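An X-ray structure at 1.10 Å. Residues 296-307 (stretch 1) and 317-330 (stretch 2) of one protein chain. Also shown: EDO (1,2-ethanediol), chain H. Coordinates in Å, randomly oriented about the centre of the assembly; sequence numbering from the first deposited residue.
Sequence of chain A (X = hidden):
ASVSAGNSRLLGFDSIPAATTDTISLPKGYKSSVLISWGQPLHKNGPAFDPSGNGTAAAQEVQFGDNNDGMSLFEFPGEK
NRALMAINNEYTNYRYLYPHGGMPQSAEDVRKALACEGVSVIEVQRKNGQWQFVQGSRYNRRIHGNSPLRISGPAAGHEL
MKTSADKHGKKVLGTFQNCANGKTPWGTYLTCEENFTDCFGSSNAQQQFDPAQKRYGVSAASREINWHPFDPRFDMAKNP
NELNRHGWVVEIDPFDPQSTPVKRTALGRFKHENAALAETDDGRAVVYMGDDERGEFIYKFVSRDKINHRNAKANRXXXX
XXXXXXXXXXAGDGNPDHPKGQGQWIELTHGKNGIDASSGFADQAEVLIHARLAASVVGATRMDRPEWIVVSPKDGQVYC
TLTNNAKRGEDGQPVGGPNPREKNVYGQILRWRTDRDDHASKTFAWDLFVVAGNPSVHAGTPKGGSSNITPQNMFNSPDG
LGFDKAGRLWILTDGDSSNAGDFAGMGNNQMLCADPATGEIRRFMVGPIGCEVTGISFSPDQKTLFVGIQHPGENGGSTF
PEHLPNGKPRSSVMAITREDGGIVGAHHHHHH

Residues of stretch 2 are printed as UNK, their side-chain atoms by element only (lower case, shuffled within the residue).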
# COMPACT_ATOMS: atom_id res chain seq x y z
N GLU A 296 -6.83 -13.41 -4.80
CA GLU A 296 -7.65 -12.85 -3.73
C GLU A 296 -8.48 -11.66 -4.24
O GLU A 296 -8.64 -11.49 -5.46
CB GLU A 296 -6.79 -12.49 -2.51
CG GLU A 296 -6.19 -13.71 -1.81
CD GLU A 296 -7.19 -14.60 -1.07
OE1 GLU A 296 -8.38 -14.26 -0.92
OE2 GLU A 296 -6.73 -15.63 -0.54
N PHE A 297 -9.16 -10.96 -3.33
CA PHE A 297 -10.34 -10.19 -3.69
C PHE A 297 -10.18 -8.68 -3.48
O PHE A 297 -9.22 -8.18 -2.88
CB PHE A 297 -11.55 -10.68 -2.89
CG PHE A 297 -11.74 -12.17 -2.93
CD1 PHE A 297 -11.76 -12.85 -4.15
CD2 PHE A 297 -11.95 -12.90 -1.77
CE1 PHE A 297 -12.01 -14.20 -4.20
CE2 PHE A 297 -12.16 -14.27 -1.82
CZ PHE A 297 -12.18 -14.92 -3.03
N ILE A 298 -11.18 -7.95 -3.99
CA ILE A 298 -11.35 -6.51 -3.77
C ILE A 298 -12.58 -6.29 -2.89
O ILE A 298 -13.64 -6.88 -3.12
CB ILE A 298 -11.52 -5.78 -5.12
CG1 ILE A 298 -10.24 -5.91 -5.95
CG2 ILE A 298 -11.87 -4.31 -4.89
CD1 ILE A 298 -10.40 -5.51 -7.40
N TYR A 299 -12.42 -5.42 -1.90
CA TYR A 299 -13.41 -5.19 -0.85
C TYR A 299 -13.85 -3.72 -0.81
O TYR A 299 -13.18 -2.83 -1.35
CB TYR A 299 -12.86 -5.58 0.53
CG TYR A 299 -12.49 -7.04 0.66
CD1 TYR A 299 -11.29 -7.53 0.16
CD2 TYR A 299 -13.30 -7.92 1.38
CE1 TYR A 299 -10.94 -8.87 0.32
CE2 TYR A 299 -12.94 -9.24 1.56
CZ TYR A 299 -11.77 -9.71 1.03
OH TYR A 299 -11.45 -11.03 1.24
N LYS A 300 -14.95 -3.46 -0.11
CA LYS A 300 -15.52 -2.12 0.03
C LYS A 300 -16.23 -2.04 1.37
O LYS A 300 -17.12 -2.84 1.64
CB LYS A 300 -16.51 -1.86 -1.10
CG LYS A 300 -17.28 -0.56 -1.03
CD LYS A 300 -18.44 -0.62 -2.01
CE LYS A 300 -19.24 0.67 -2.10
NZ LYS A 300 -20.42 0.49 -2.99
N PHE A 301 -15.86 -1.07 2.19
CA PHE A 301 -16.55 -0.82 3.45
C PHE A 301 -17.38 0.45 3.30
O PHE A 301 -16.91 1.45 2.75
CB PHE A 301 -15.53 -0.63 4.58
CG PHE A 301 -16.16 -0.27 5.90
CD1 PHE A 301 -16.74 -1.24 6.70
CD2 PHE A 301 -16.19 1.05 6.32
CE1 PHE A 301 -17.35 -0.89 7.89
CE2 PHE A 301 -16.76 1.39 7.53
CZ PHE A 301 -17.34 0.42 8.32
N VAL A 302 -18.60 0.40 3.81
CA VAL A 302 -19.46 1.59 3.84
C VAL A 302 -19.93 1.83 5.28
O VAL A 302 -20.48 0.93 5.91
CB VAL A 302 -20.70 1.43 2.94
CG1 VAL A 302 -21.53 2.70 2.96
CG2 VAL A 302 -20.27 1.06 1.52
N SER A 303 -19.65 3.01 5.82
CA SER A 303 -19.97 3.27 7.21
C SER A 303 -21.47 3.31 7.45
O SER A 303 -22.26 3.64 6.57
CB SER A 303 -19.31 4.57 7.70
OG SER A 303 -19.86 5.72 7.08
N ARG A 304 -21.84 3.06 8.70
CA ARG A 304 -23.21 3.24 9.16
C ARG A 304 -23.58 4.72 9.20
O ARG A 304 -24.65 5.11 8.75
CB ARG A 304 -23.37 2.64 10.55
CG ARG A 304 -24.76 2.77 11.16
CD ARG A 304 -24.76 2.42 12.64
NE ARG A 304 -23.97 3.38 13.40
CZ ARG A 304 -23.59 3.21 14.66
NH1 ARG A 304 -23.84 2.07 15.30
NH2 ARG A 304 -22.87 4.16 15.25
N ASP A 305 -22.69 5.53 9.77
CA ASP A 305 -22.98 6.93 10.05
C ASP A 305 -22.51 7.83 8.92
O ASP A 305 -21.53 7.54 8.22
CB ASP A 305 -22.29 7.34 11.35
CG ASP A 305 -22.65 6.44 12.51
OD1 ASP A 305 -23.84 6.06 12.63
OD2 ASP A 305 -21.75 6.12 13.32
N LYS A 306 -23.19 8.95 8.78
CA LYS A 306 -22.72 10.02 7.92
C LYS A 306 -21.46 10.64 8.50
O LYS A 306 -21.33 10.81 9.72
CB LYS A 306 -23.80 11.09 7.76
CG LYS A 306 -25.04 10.59 7.03
CD LYS A 306 -26.11 11.66 6.96
CE LYS A 306 -27.34 11.15 6.21
NZ LYS A 306 -27.39 9.67 6.12
N ILE A 307 -20.55 11.04 7.62
CA ILE A 307 -19.41 11.84 8.02
C ILE A 307 -19.89 13.19 8.53
O ILE A 307 -20.66 13.88 7.86
CB ILE A 307 -18.47 12.08 6.83
CG1 ILE A 307 -17.95 10.76 6.27
CG2 ILE A 307 -17.32 13.00 7.22
CD1 ILE A 307 -17.34 10.89 4.88
N UNK A 317 -15.73 7.10 16.00
CA UNK A 317 -16.08 5.69 15.85
C UNK A 317 -16.61 5.32 14.47
O UNK A 317 -17.20 4.26 14.31
c UNK A 317 -17.13 5.28 16.90
c UNK A 317 -16.74 5.64 18.31
o UNK A 317 -17.65 5.95 19.12
o UNK A 317 -15.55 5.50 18.66
N UNK A 318 -16.47 6.22 13.50
CA UNK A 318 -17.18 6.03 12.24
C UNK A 318 -16.78 4.71 11.55
O UNK A 318 -17.61 4.04 10.96
c UNK A 318 -18.01 8.40 9.25
c UNK A 318 -18.01 7.17 10.14
c UNK A 318 -15.58 7.39 10.79
c UNK A 318 -17.01 7.24 11.29
N UNK A 319 -15.51 4.33 11.67
CA UNK A 319 -15.04 3.11 11.02
C UNK A 319 -15.25 1.85 11.85
O UNK A 319 -14.81 0.77 11.45
c UNK A 319 -14.07 4.28 8.39
c UNK A 319 -13.56 3.24 10.64
c UNK A 319 -11.74 4.35 9.32
c UNK A 319 -13.23 4.37 9.65
N UNK A 320 -16.01 1.96 12.95
CA UNK A 320 -16.36 0.79 13.75
C UNK A 320 -17.72 0.19 13.40
O UNK A 320 -18.06 -0.88 13.91
o UNK A 320 -14.84 1.74 16.96
c UNK A 320 -14.94 1.25 15.81
c UNK A 320 -16.35 1.13 15.25
o UNK A 320 -13.97 0.79 15.18
N UNK A 321 -18.50 0.88 12.58
CA UNK A 321 -19.88 0.46 12.30
C UNK A 321 -20.14 0.64 10.84
O UNK A 321 -19.84 1.70 10.28
c UNK A 321 -20.58 1.33 14.58
n UNK A 321 -19.83 1.79 16.61
c UNK A 321 -20.87 1.30 13.11
c UNK A 321 -19.91 2.28 15.36
c UNK A 321 -20.42 0.58 16.64
n UNK A 321 -20.85 0.30 15.39
N UNK A 322 -20.73 -0.37 10.22
CA UNK A 322 -21.03 -0.34 8.80
C UNK A 322 -21.04 -1.73 8.22
O UNK A 322 -21.40 -2.68 8.89
N UNK A 323 -20.83 -1.79 6.91
CA UNK A 323 -20.96 -3.03 6.17
C UNK A 323 -19.74 -3.22 5.27
O UNK A 323 -19.37 -2.31 4.53
c UNK A 323 -22.47 -4.42 4.73
o UNK A 323 -23.35 -2.64 6.08
c UNK A 323 -22.22 -3.04 5.30
N UNK A 324 -19.16 -4.41 5.34
CA UNK A 324 -18.07 -4.82 4.45
C UNK A 324 -18.61 -5.67 3.31
O UNK A 324 -19.41 -6.59 3.54
c UNK A 324 -14.93 -4.81 4.08
c UNK A 324 -15.76 -6.02 4.49
c UNK A 324 -14.94 -6.98 5.34
c UNK A 324 -17.02 -5.61 5.25
N UNK A 325 -18.23 -5.31 2.09
CA UNK A 325 -18.61 -6.00 0.87
C UNK A 325 -17.37 -6.53 0.16
O UNK A 325 -16.27 -6.02 0.35
c UNK A 325 -20.58 -4.40 0.47
o UNK A 325 -24.06 -2.61 1.88
c UNK A 325 -22.91 -3.20 1.39
c UNK A 325 -21.82 -4.93 0.16
c UNK A 325 -19.32 -5.03 -0.08
c UNK A 325 -20.53 -3.22 1.21
c UNK A 325 -22.98 -4.34 0.63
c UNK A 325 -21.68 -2.62 1.67
N UNK A 326 -17.59 -7.46 -0.75
CA UNK A 326 -16.54 -7.97 -1.62
C UNK A 326 -17.07 -8.02 -3.06
O UNK A 326 -18.28 -8.15 -3.28
c UNK A 326 -16.05 -9.35 -1.14
c UNK A 326 -14.74 -9.73 -1.81
c UNK A 326 -17.11 -10.43 -1.34
N UNK A 327 -16.18 -7.86 -4.03
CA UNK A 327 -16.57 -7.71 -5.43
C UNK A 327 -16.70 -9.04 -6.16
O UNK A 327 -15.85 -9.93 -6.03
c UNK A 327 -15.59 -6.82 -6.17
N UNK A 328 -17.68 -9.08 -7.06
CA UNK A 328 -17.74 -10.06 -8.14
C UNK A 328 -17.78 -9.29 -9.47
O UNK A 328 -18.41 -8.24 -9.56
n UNK A 328 -21.75 -14.72 -6.08
c UNK A 328 -20.27 -12.94 -8.91
c UNK A 328 -18.97 -10.96 -8.00
c UNK A 328 -18.97 -12.15 -8.95
n UNK A 328 -20.48 -13.58 -7.62
n UNK A 328 -22.67 -14.07 -8.07
c UNK A 328 -21.63 -14.15 -7.27
N UNK A 329 -17.02 -9.76 -10.45
CA UNK A 329 -16.98 -9.15 -11.77
C UNK A 329 -17.47 -10.17 -12.78
O UNK A 329 -17.05 -11.33 -12.74
c UNK A 329 -13.83 -5.90 -9.45
c UNK A 329 -14.91 -7.76 -11.22
c UNK A 329 -14.26 -8.17 -10.07
c UNK A 329 -13.72 -7.25 -9.19
c UNK A 329 -15.54 -8.77 -12.14
c UNK A 329 -14.96 -6.40 -11.51
c UNK A 329 -14.41 -5.48 -10.63
N UNK A 330 -18.33 -9.74 -13.70
CA UNK A 330 -18.78 -10.63 -14.76
C UNK A 330 -17.72 -10.81 -15.84
O UNK A 330 -16.59 -10.34 -15.72
o UNK A 330 -18.96 -8.56 -16.69
c UNK A 330 -20.14 -10.18 -15.33
c UNK A 330 -20.06 -8.97 -16.26
o UNK A 330 -21.14 -8.47 -16.63
C1 EDO H . -19.96 -3.44 11.67
O1 EDO H . -21.18 -2.72 11.95
C2 EDO H . -20.31 -4.88 11.30
O2 EDO H . -19.12 -5.64 10.98
O HOH W 1 -13.01 -9.57 -5.82
O HOH W 2 -23.22 0.19 5.84
O HOH W 3 -20.39 4.53 11.28

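Position 317 has two side-chain carbons, the second carrying two oxygens, and makes no contact with stretch 1: a carboxylate, Asp-317. Its backbone O accepts a hydrogen bond from N of position 320, closing a short 3-10 segment.

Position 318 has four carbons forked at the first, one arm two carbons long. This is Ile-318, whose long arm suits a greasy pocket: CD1 lies 3.8 Å from Ile-307 CG1, and CG1 lies 3.8 Å from Ser-303 CB.

Position 319 has four carbons forked at the second, Leu-319; its CD2 meets Phe-301 CE2 at 4.0 Å. Position 320 again has two carbons and two oxygens and points away. It is Asp-320, with both carboxylate oxygens satisfied elsewhere in the structure.

Position 321 bears one carbon, then a five-membered ring of three carbons and two nitrogens, so it is His-321. The flat ring offers a face to the guanidinium of Arg-304, which stacks on it with centres 3.9 Å apart and planes at 7°. A salt bridge from Arg-304 NE to Asp-305 OD1 (2.8 Å) engages the same guanidinium.

Position 322 has no side-chain atoms: Gly-322. A CB here would sit 2.2 Å from Val-302 O, and the backbone angles themselves call for glycine. Its N donates to O1 of the ethanediol (3.0 Å).

Position 323 has one carbon carrying an oxygen and a carbon, Thr-323, a branched residue well suited to a strand. Water 2 links its OG1 to Val-302 O, at 2.8 Å from each.

Position 324, four carbons forked at the second, is Leu-324; CD1 packs 4.2 Å from Tyr-299 CB. Position 325 carries a six-carbon ring bearing one oxygen, hence Tyr-325, whose CE1 lies 3.9 Å from Val-302 CG2.

Position 326 has three carbons, forked at the first: Val-326. Its compact fork places CG2 over the face of the Tyr-299 ring, 4.0 Å from the centroid. Position 327 has a single carbon, Ala-327, with CB 4.3 Å from Ile-298 CB.

Position 328, three carbons, a nitrogen, then a carbon with two nitrogens, is Arg-328, pointing away. Position 329 is a plain six-carbon ring on one carbon, Phe-329, its CZ 4.0 Å from Ile-298 CD1. Position 330, with two carbons and two oxygens, is Asp-330, beyond reach.

The contact is an antiparallel strand pair. Reciprocal bonds join Lys-300 with Tyr-325 (N to O 2.9 Å, O to N 2.7 Å) and Val-302 with Thr-323 (both 2.9 Å). Tyr-299, Phe-301, Leu-324 and Val-326 share one face; Lys-300, Val-302, Thr-323 and Tyr-325 share the other.

Stretch 2 317-330: DILDHGTLYVARFD
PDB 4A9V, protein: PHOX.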